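Ribosomal RNA small subunit methyltransferase E (Bacillus subtilis, PDB 1VHK) probably methylates the N3 position of uridine 1498 in 16S ribosomal RNA, using S-adenosyl-L-methionine and acting on the assembled 30S subunit. Local coordinates at residues V83-G88 against H108-F113; K94-I99 against R131-K136; D170-A175 against S200-F205. All coordinates share one frame; numbering follows the deposited sequence.

Interaction 1. Residues V83-G88 against H108-F113; sequences VYIASG and HAFIPF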
loop_
_atom_site.group_PDB
_atom_site.type_symbol
_atom_site.label_atom_id
_atom_site.label_comp_id
_atom_site.label_asym_id
_atom_site.label_seq_id
_atom_site.Cartn_x
_atom_site.Cartn_y
_atom_site.Cartn_z
ATOM N N VAL A 83 11.398 6.648 -5.642
ATOM C CA VAL A 83 11.635 6.230 -4.260
ATOM C C VAL A 83 12.195 4.835 -4.197
ATOM O O VAL A 83 11.875 3.949 -4.992
ATOM C CB VAL A 83 10.600 6.622 -3.236
ATOM C CG1 VAL A 83 9.336 7.218 -3.815
ATOM C CG2 VAL A 83 10.302 5.552 -2.208
ATOM N N TYR A 84 13.352 4.775 -3.508
ATOM C CA TYR A 84 14.088 3.552 -3.298
ATOM C C TYR A 84 13.857 2.995 -1.891
ATOM O O TYR A 84 14.128 3.666 -0.899
ATOM C CB TYR A 84 15.580 3.773 -3.465
ATOM C CG TYR A 84 16.015 4.020 -4.884
ATOM C CD1 TYR A 84 16.850 3.119 -5.542
ATOM C CD2 TYR A 84 15.622 5.158 -5.559
ATOM C CE1 TYR A 84 17.288 3.374 -6.832
ATOM C CE2 TYR A 84 16.048 5.432 -6.845
ATOM C CZ TYR A 84 16.876 4.527 -7.470
ATOM O OH TYR A 84 17.307 4.800 -8.743
ATOM N N ILE A 85 13.423 1.751 -1.834
ATOM C CA ILE A 85 13.156 1.088 -0.571
ATOM C C ILE A 85 14.325 0.194 -0.166
ATOM O O ILE A 85 14.623 -0.795 -0.826
ATOM C CB ILE A 85 11.870 0.231 -0.650
ATOM C CG1 ILE A 85 10.727 1.017 -1.271
ATOM C CG2 ILE A 85 11.491 -0.281 0.730
ATOM C CD1 ILE A 85 10.418 2.344 -0.630
ATOM N N ALA A 86 14.984 0.528 0.943
ATOM C CA ALA A 86 16.022 -0.354 1.479
ATOM C C ALA A 86 15.452 -1.157 2.650
ATOM O O ALA A 86 15.228 -0.536 3.696
ATOM C CB ALA A 86 17.220 0.454 1.963
ATOM N N SER A 87 15.339 -2.487 2.557
ATOM C CA SER A 87 14.823 -3.225 3.700
ATOM C C SER A 87 15.776 -4.185 4.379
ATOM O O SER A 87 16.302 -5.139 3.790
ATOM C CB SER A 87 13.543 -3.991 3.310
ATOM O OG SER A 87 12.701 -3.229 2.478
ATOM N N GLY A 88 15.923 -4.093 5.699
ATOM C CA GLY A 88 16.738 -5.122 6.393
ATOM C C GLY A 88 16.047 -6.485 6.263
ATOM O O GLY A 88 14.889 -6.666 6.670
ATOM N N HIS A 108 10.284 2.842 -6.809
ATOM C CA HIS A 108 11.137 2.824 -7.986
ATOM C C HIS A 108 12.121 1.675 -7.989
ATOM O O HIS A 108 12.440 1.150 -9.055
ATOM C CB HIS A 108 11.884 4.159 -8.222
ATOM C CG HIS A 108 12.761 4.082 -9.446
ATOM N ND1 HIS A 108 12.245 4.126 -10.735
ATOM C CD2 HIS A 108 14.088 3.872 -9.580
ATOM C CE1 HIS A 108 13.234 3.975 -11.604
ATOM N NE2 HIS A 108 14.358 3.824 -10.924
ATOM N N ALA A 109 12.560 1.225 -6.811
ATOM C CA ALA A 109 13.533 0.109 -6.838
ATOM C C ALA A 109 13.645 -0.436 -5.421
ATOM O O ALA A 109 13.160 0.251 -4.539
ATOM C CB ALA A 109 14.886 0.586 -7.342
ATOM N N PHE A 110 14.098 -1.705 -5.294
ATOM C CA PHE A 110 14.212 -2.239 -3.935
ATOM C C PHE A 110 15.643 -2.645 -3.649
ATOM O O PHE A 110 16.399 -3.034 -4.544
ATOM C CB PHE A 110 13.278 -3.418 -3.717
ATOM C CG PHE A 110 11.828 -3.150 -3.910
ATOM C CD1 PHE A 110 11.019 -2.777 -2.866
ATOM C CD2 PHE A 110 11.283 -3.238 -5.193
ATOM C CE1 PHE A 110 9.661 -2.563 -3.071
ATOM C CE2 PHE A 110 9.939 -2.993 -5.415
ATOM C CZ PHE A 110 9.129 -2.670 -4.340
ATOM N N ILE A 111 16.101 -2.430 -2.428
ATOM C CA ILE A 111 17.487 -2.763 -2.068
ATOM C C ILE A 111 17.487 -3.497 -0.720
ATOM O O ILE A 111 17.394 -2.819 0.301
ATOM C CB ILE A 111 18.331 -1.499 -1.857
ATOM C CG1 ILE A 111 18.341 -0.592 -3.102
ATOM C CG2 ILE A 111 19.738 -1.887 -1.456
ATOM C CD1 ILE A 111 18.882 0.784 -2.763
ATOM N N PRO A 112 17.543 -4.809 -0.743
ATOM C CA PRO A 112 17.564 -5.617 0.468
ATOM C C PRO A 112 18.965 -5.585 1.058
ATOM O O PRO A 112 19.934 -5.527 0.282
ATOM C CB PRO A 112 17.209 -7.015 -0.014
ATOM C CG PRO A 112 16.815 -6.872 -1.430
ATOM C CD PRO A 112 17.597 -5.671 -1.947
ATOM N N PHE A 113 19.100 -5.634 2.374
ATOM C CA PHE A 113 20.473 -5.575 2.907
ATOM C C PHE A 113 20.576 -6.338 4.192
ATOM O O PHE A 113 19.568 -6.446 4.891
ATOM C CB PHE A 113 20.943 -4.119 3.044
ATOM C CG PHE A 113 20.216 -3.364 4.124
ATOM C CD1 PHE A 113 19.129 -2.565 3.825
ATOM C CD2 PHE A 113 20.613 -3.479 5.440
ATOM C CE1 PHE A 113 18.458 -1.904 4.827
ATOM C CE2 PHE A 113 19.917 -2.856 6.451
ATOM C CZ PHE A 113 18.824 -2.066 6.140
#
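V83-G88 and H108-F113 carry the two parallel strands of a beta-alpha-beta unit in the SPOUT methyltransferase domain, a worked case of neighbours joined through helix 94-104. The hydrogen bonds follow the parallel pattern, V83, I85 and S87 carrying them on their side: V83 O receives H108 N at 2.7 Å and, weakly, A109 N, I85 N gives a nearly straight bond (174°) to A109 O, and I85 O takes I111 N at 2.7 Å. Beyond a weak bond from S87 N to I111 O, F113 N reaches S87 O at 3.2 Å from above the carbonyl plane. Side chains alternate between the two faces. On one, Y84 CD1 meets A109 CB at 3.7 Å, while the ring's far part runs beside H108, Y84 OH lying at the imidazole edge near CD2. On the other, I85 CB meets F110 CD1 at 3.8 Å, both side chains pointing the same way. Strand 200-205 continues the sheet beyond V83-G88, with Y84 and A86 bonded to it. At the C-terminal end the F113 ring, its CG set between backbone N and carbonyl carbon (chi1 69°), receives G88 over one face in a CH-pi contact, CA 3.9 Å from the ring centroid.

Interaction 2. Residues K94-I99 against R131-K136; sequences KLEWII and RERWTK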
loop_
_atom_site.group_PDB
_atom_site.type_symbol
_atom_site.label_atom_id
_atom_site.label_comp_id
_atom_site.label_asym_id
_atom_site.label_seq_id
_atom_site.Cartn_x
_atom_site.Cartn_y
_atom_site.Cartn_z
ATOM N N LYS A 94 8.237 -12.008 4.086
ATOM C CA LYS A 94 7.808 -10.623 4.138
ATOM C C LYS A 94 8.402 -9.755 3.051
ATOM O O LYS A 94 7.805 -8.753 2.623
ATOM C CB LYS A 94 8.097 -10.050 5.529
ATOM C CG LYS A 94 7.304 -10.708 6.638
ATOM C CD LYS A 94 7.998 -10.542 7.977
ATOM C CE LYS A 94 7.121 -11.003 9.122
ATOM N NZ LYS A 94 7.898 -11.305 10.345
ATOM N N LEU A 95 9.552 -10.163 2.509
ATOM C CA LEU A 95 10.178 -9.411 1.437
ATOM C C LEU A 95 9.350 -9.445 0.165
ATOM O O LEU A 95 9.288 -8.439 -0.547
ATOM C CB LEU A 95 11.587 -9.826 1.161
ATOM C CG LEU A 95 12.672 -8.796 0.996
ATOM C CD1 LEU A 95 13.723 -9.275 -0.005
ATOM C CD2 LEU A 95 12.181 -7.414 0.630
ATOM N N GLU A 96 8.698 -10.557 -0.132
ATOM C CA GLU A 96 7.842 -10.653 -1.310
ATOM C C GLU A 96 6.633 -9.716 -1.162
ATOM O O GLU A 96 6.241 -9.115 -2.143
ATOM C CB GLU A 96 7.339 -12.072 -1.547
ATOM C CG GLU A 96 8.375 -13.064 -2.024
ATOM C CD GLU A 96 7.777 -14.436 -2.281
ATOM O OE1 GLU A 96 6.529 -14.541 -2.258
ATOM O OE2 GLU A 96 8.521 -15.411 -2.518
ATOM N N TRP A 97 6.095 -9.603 0.037
ATOM C CA TRP A 97 4.957 -8.719 0.292
ATOM C C TRP A 97 5.403 -7.270 0.145
ATOM O O TRP A 97 4.734 -6.427 -0.426
ATOM C CB TRP A 97 4.419 -8.960 1.707
ATOM C CG TRP A 97 2.932 -8.880 1.837
ATOM C CD1 TRP A 97 2.024 -9.821 1.415
ATOM C CD2 TRP A 97 2.160 -7.820 2.421
ATOM N NE1 TRP A 97 0.741 -9.402 1.687
ATOM C CE2 TRP A 97 0.799 -8.182 2.315
ATOM C CE3 TRP A 97 2.490 -6.593 3.016
ATOM C CZ2 TRP A 97 -0.232 -7.371 2.793
ATOM C CZ3 TRP A 97 1.466 -5.806 3.485
ATOM C CH2 TRP A 97 0.119 -6.184 3.362
ATOM N N ILE A 98 6.648 -7.018 0.615
ATOM C CA ILE A 98 7.188 -5.665 0.517
ATOM C C ILE A 98 7.387 -5.310 -0.952
ATOM O O ILE A 98 7.117 -4.179 -1.335
ATOM C CB ILE A 98 8.474 -5.494 1.329
ATOM C CG1 ILE A 98 8.161 -5.347 2.820
ATOM C CG2 ILE A 98 9.261 -4.270 0.868
ATOM C CD1 ILE A 98 9.288 -5.795 3.749
ATOM N N ILE A 99 7.813 -6.277 -1.761
ATOM C CA ILE A 99 8.099 -5.992 -3.178
ATOM C C ILE A 99 6.807 -5.798 -3.937
ATOM O O ILE A 99 6.584 -4.907 -4.743
ATOM C CB ILE A 99 8.926 -7.148 -3.800
ATOM C CG1 ILE A 99 10.390 -7.019 -3.293
ATOM C CG2 ILE A 99 8.939 -7.151 -5.317
ATOM C CD1 ILE A 99 11.178 -8.302 -3.499
ATOM N N ARG A 131 16.225 -13.887 -5.527
ATOM C CA ARG A 131 16.142 -12.660 -6.294
ATOM C C ARG A 131 15.500 -12.861 -7.654
ATOM O O ARG A 131 15.054 -11.896 -8.294
ATOM C CB ARG A 131 17.532 -12.025 -6.472
ATOM N N GLU A 132 15.531 -14.089 -8.166
ATOM C CA GLU A 132 14.916 -14.366 -9.465
ATOM C C GLU A 132 13.402 -14.453 -9.323
ATOM O O GLU A 132 12.672 -14.171 -10.264
ATOM C CB GLU A 132 15.502 -15.622 -10.091
ATOM C CG GLU A 132 17.002 -15.759 -9.846
ATOM C CD GLU A 132 17.575 -17.074 -10.322
ATOM O OE1 GLU A 132 18.321 -17.066 -11.333
ATOM O OE2 GLU A 132 17.306 -18.117 -9.693
ATOM N N ARG A 133 12.934 -14.788 -8.133
ATOM C CA ARG A 133 11.522 -14.840 -7.811
ATOM C C ARG A 133 11.029 -13.434 -7.431
ATOM O O ARG A 133 9.915 -13.048 -7.793
ATOM C CB ARG A 133 11.240 -15.823 -6.692
ATOM C CG ARG A 133 9.791 -16.191 -6.519
ATOM C CD ARG A 133 9.541 -16.979 -5.240
ATOM N NE ARG A 133 8.220 -16.714 -4.681
ATOM C CZ ARG A 133 7.065 -16.911 -5.298
ATOM N NH1 ARG A 133 7.010 -17.401 -6.532
ATOM N NH2 ARG A 133 5.903 -16.633 -4.710
ATOM N N TRP A 134 11.890 -12.649 -6.812
ATOM C CA TRP A 134 11.634 -11.270 -6.463
ATOM C C TRP A 134 11.373 -10.392 -7.697
ATOM O O TRP A 134 10.436 -9.597 -7.727
ATOM C CB TRP A 134 12.841 -10.657 -5.730
ATOM C CG TRP A 134 13.085 -11.253 -4.375
ATOM C CD1 TRP A 134 12.227 -11.982 -3.636
ATOM C CD2 TRP A 134 14.278 -11.133 -3.597
ATOM N NE1 TRP A 134 12.804 -12.342 -2.443
ATOM C CE2 TRP A 134 14.071 -11.831 -2.402
ATOM C CE3 TRP A 134 15.519 -10.507 -3.808
ATOM C CZ2 TRP A 134 15.039 -11.923 -1.399
ATOM C CZ3 TRP A 134 16.468 -10.604 -2.809
ATOM C CH2 TRP A 134 16.223 -11.286 -1.624
ATOM N N THR A 135 12.214 -10.551 -8.699
ATOM C CA THR A 135 12.128 -9.863 -9.985
ATOM C C THR A 135 10.814 -10.209 -10.691
ATOM O O THR A 135 10.189 -9.409 -11.362
ATOM C CB THR A 135 13.296 -10.353 -10.882
ATOM O OG1 THR A 135 14.524 -9.893 -10.299
ATOM C CG2 THR A 135 13.204 -9.830 -12.275
ATOM N N LYS A 136 10.414 -11.457 -10.513
ATOM C CA LYS A 136 9.181 -11.994 -11.067
ATOM C C LYS A 136 7.986 -11.414 -10.331
ATOM O O LYS A 136 7.002 -10.980 -10.928
ATOM C CB LYS A 136 9.254 -13.510 -11.021
ATOM C CG LYS A 136 7.986 -14.314 -11.013
ATOM C CD LYS A 136 8.288 -15.819 -10.897
ATOM C CE LYS A 136 7.151 -16.649 -11.484
ATOM N NZ LYS A 136 5.905 -16.537 -10.666
#
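The indole of W134 is covered on one face by two methyl groups of the partner helix, L95 CD1 and I99 CD1, and on the opposite face by R131 CA from its own helix. L95 CD1 makes a CH-pi contact 3.6 Å from the centroid of the six-membered ring, I99 CD1 one 4.0 Å from that of the five-membered ring. Both side chains cross the tryptophan at about a right angle, I99 CD1 meeting W134 CG at 3.6 Å. At the indole edge, near the ring plane, E96 CG approaches W134 CD1. The other flat groups are the guanidinium of R133 and the carboxylate of E96, their planes 57° apart. E96, its CG anti to the carbonyl carbon (chi1 -71°) and its chain extended beyond, carries the carboxylate to R133. R133 grips the acid side-on, NE to E96 OE2 (modelled at 2.5 Å) and NH2 to E96 OE1 (3.3 Å); OE2 lies in the guanidinium plane, yet both nitrogens come from above the carboxylate plane. An alanine in place of E96 would probably leave the R133 guanidinium without this acid mate and more able to turn, and open a gap at the indole edge. The axes of the two short segments, parts of helices 94-104 and 131-144 of the SPOUT methyltransferase domain, are inclined by 29°, and W97 on the first meets W97 of the second subunit edge-to-face. Chemically the contact divides into a buried, apolar aromatic centre and a charge pair toward the exposed side, likely to be moderated by solvent.

Interaction 3. Residues D170-A175 against S200-F205; sequences DKCVVA and SLLIVF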
loop_
_atom_site.group_PDB
_atom_site.type_symbol
_atom_site.label_atom_id
_atom_site.label_comp_id
_atom_site.label_asym_id
_atom_site.label_seq_id
_atom_site.Cartn_x
_atom_site.Cartn_y
_atom_site.Cartn_z
ATOM N N ASP A 170 19.496 12.022 -4.103
ATOM C CA ASP A 170 19.197 13.359 -3.602
ATOM C C ASP A 170 18.946 13.387 -2.113
ATOM O O ASP A 170 19.492 14.289 -1.446
ATOM C CB ASP A 170 18.020 13.934 -4.409
ATOM C CG ASP A 170 18.418 14.005 -5.882
ATOM O OD1 ASP A 170 17.580 13.833 -6.780
ATOM O OD2 ASP A 170 19.632 14.246 -6.108
ATOM N N LYS A 171 18.170 12.505 -1.502
ATOM C CA LYS A 171 17.941 12.522 -0.067
ATOM C C LYS A 171 17.809 11.106 0.493
ATOM O O LYS A 171 17.440 10.157 -0.192
ATOM C CB LYS A 171 16.690 13.287 0.331
ATOM C CG LYS A 171 16.721 14.788 0.308
ATOM C CD LYS A 171 16.947 15.367 1.699
ATOM C CE LYS A 171 17.068 16.880 1.652
ATOM N NZ LYS A 171 18.274 17.322 0.891
ATOM N N CYS A 172 17.986 10.972 1.802
ATOM C CA CYS A 172 17.836 9.699 2.445
ATOM C C CYS A 172 17.095 9.810 3.764
ATOM O O CYS A 172 17.578 10.475 4.664
ATOM C CB CYS A 172 19.198 9.020 2.728
ATOM S SG CYS A 172 18.929 7.488 3.738
ATOM N N VAL A 173 15.950 9.136 3.893
ATOM C CA VAL A 173 15.270 9.140 5.174
ATOM C C VAL A 173 15.489 7.761 5.815
ATOM O O VAL A 173 15.629 6.749 5.136
ATOM C CB VAL A 173 13.807 9.532 5.172
ATOM C CG1 VAL A 173 13.410 10.491 4.056
ATOM C CG2 VAL A 173 12.839 8.364 5.242
ATOM N N VAL A 174 15.630 7.781 7.126
ATOM C CA VAL A 174 15.742 6.581 7.929
ATOM C C VAL A 174 14.492 6.477 8.818
ATOM O O VAL A 174 14.189 7.355 9.615
ATOM C CB VAL A 174 17.018 6.539 8.767
ATOM C CG1 VAL A 174 17.126 5.223 9.545
ATOM C CG2 VAL A 174 18.250 6.713 7.883
ATOM N N ALA A 175 13.713 5.438 8.563
ATOM C CA ALA A 175 12.453 5.217 9.290
ATOM C C ALA A 175 12.818 4.645 10.658
ATOM O O ALA A 175 13.340 3.541 10.740
ATOM C CB ALA A 175 11.528 4.315 8.519
ATOM N N SER A 200 15.509 11.798 -6.456
ATOM C CA SER A 200 15.591 10.494 -5.877
ATOM C C SER A 200 15.543 10.462 -4.367
ATOM O O SER A 200 16.222 11.236 -3.691
ATOM C CB SER A 200 16.859 9.770 -6.370
ATOM O OG SER A 200 18.004 10.216 -5.649
ATOM N N LEU A 201 14.820 9.457 -3.828
ATOM C CA LEU A 201 14.748 9.342 -2.370
ATOM C C LEU A 201 14.990 7.910 -1.902
ATOM O O LEU A 201 14.453 6.953 -2.450
ATOM C CB LEU A 201 13.415 9.871 -1.875
ATOM C CG LEU A 201 13.048 9.578 -0.418
ATOM C CD1 LEU A 201 13.869 10.444 0.545
ATOM C CD2 LEU A 201 11.552 9.747 -0.194
ATOM N N LEU A 202 15.931 7.748 -0.980
ATOM C CA LEU A 202 16.265 6.487 -0.363
ATOM C C LEU A 202 15.644 6.446 1.040
ATOM O O LEU A 202 15.722 7.439 1.744
ATOM C CB LEU A 202 17.779 6.281 -0.211
ATOM C CG LEU A 202 18.136 4.979 0.545
ATOM C CD1 LEU A 202 17.751 3.781 -0.312
ATOM C CD2 LEU A 202 19.593 4.947 0.930
ATOM N N ILE A 203 14.955 5.358 1.349
ATOM C CA ILE A 203 14.300 5.193 2.647
ATOM C C ILE A 203 14.731 3.848 3.225
ATOM O O ILE A 203 14.552 2.831 2.537
ATOM C CB ILE A 203 12.761 5.200 2.573
ATOM C CG1 ILE A 203 12.193 6.351 1.755
ATOM C CG2 ILE A 203 12.175 5.254 3.988
ATOM C CD1 ILE A 203 10.690 6.397 1.655
ATOM N N VAL A 204 15.445 3.832 4.356
ATOM C CA VAL A 204 15.876 2.510 4.852
ATOM C C VAL A 204 15.073 2.107 6.053
ATOM O O VAL A 204 14.767 2.907 6.937
ATOM C CB VAL A 204 17.379 2.417 5.058
ATOM C CG1 VAL A 204 18.105 3.659 4.552
ATOM C CG2 VAL A 204 17.787 2.092 6.485
ATOM N N PHE A 205 14.675 0.830 6.096
ATOM C CA PHE A 205 13.904 0.297 7.224
ATOM C C PHE A 205 14.676 -0.806 7.934
ATOM O O PHE A 205 15.414 -1.553 7.272
ATOM C CB PHE A 205 12.591 -0.319 6.659
ATOM C CG PHE A 205 11.816 0.662 5.831
ATOM C CD1 PHE A 205 12.076 0.802 4.490
ATOM C CD2 PHE A 205 10.840 1.446 6.420
ATOM C CE1 PHE A 205 11.411 1.743 3.739
ATOM C CE2 PHE A 205 10.140 2.371 5.667
ATOM C CZ PHE A 205 10.410 2.497 4.318
#
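K171-A175 and S200-F205 pair as parallel strands in matching register, with D170 just before the first, their axes 4.6 Å apart at the closest and inclined by 21°. Backbone bonds alternate between them, K171 N to S200 O, L202 N to K171 O (nearly straight), V173 N to L202 O, V204 N to V173 O and A175 N to V204 O. The pairing opens with a reciprocal exchange that draws side chains into the backbone pattern. D170 N donates to S200 OG at 2.8 Å, and S200 N donates to D170 OD1 at 2.9 Å, approaching on the anti side and 33° out of the carboxylate plane. S200 holds its OG between its own N and carbonyl carbon (chi1 80°), where it faces D170 N; two bonds thus tie the residue just before the strand to the start of its neighbour. Along one face of the sheet the V173 side chain crosses that of L201 obliquely, CG1 touching its CD1 at 3.5 Å, and lies side by side with I203, CG2 touching that residue's CG2 at 3.4 Å. On the other face C172 SG meets L202 CD2 at 3.8 Å and V204 CG1 at 4.0 Å, a sulfur set against two apolar branches. At the far end A175 CB reaches F205 CD2 at 3.6 Å. Around this pair the sheet continues both ways, strand 82-88 bonding to L201 and strand 225-227 to C172 and V174. Strand 171-175, helix 187-193 and strand 200-205 form a beta-alpha-beta crossover of the SPOUT methyltransferase domain; its helix covers K171, V173 and L201 through I191, and helix 239-253 packs on L201, I203 and F205, so that both helices lie against one side of the central strands.

Two of the contacts belong to one parallel sheet and the third to the helices packed against it. Interactions 1 and 3, their centres 9 Å apart, are adjoining strand pairs: strands 82-88 and 200-205 are neighbours, so 109-113, 82-88, 200-205 and 171-175 run in unbroken order. Interaction 2, about 11 Å from interaction 1 between centres, packs on the sheet beside it: helix 94-104 bridges the two strands of interaction 1, and P112 touches W134. Along the chain interactions 1 and 2 interleave, whereas interaction 3 follows both and lies about 20 Å from interaction 2 between centres. The SPOUT methyltransferase domain thus combines adjoining strand pairs with a helix layer, in which helix 94-104 carries W97 to the second subunit.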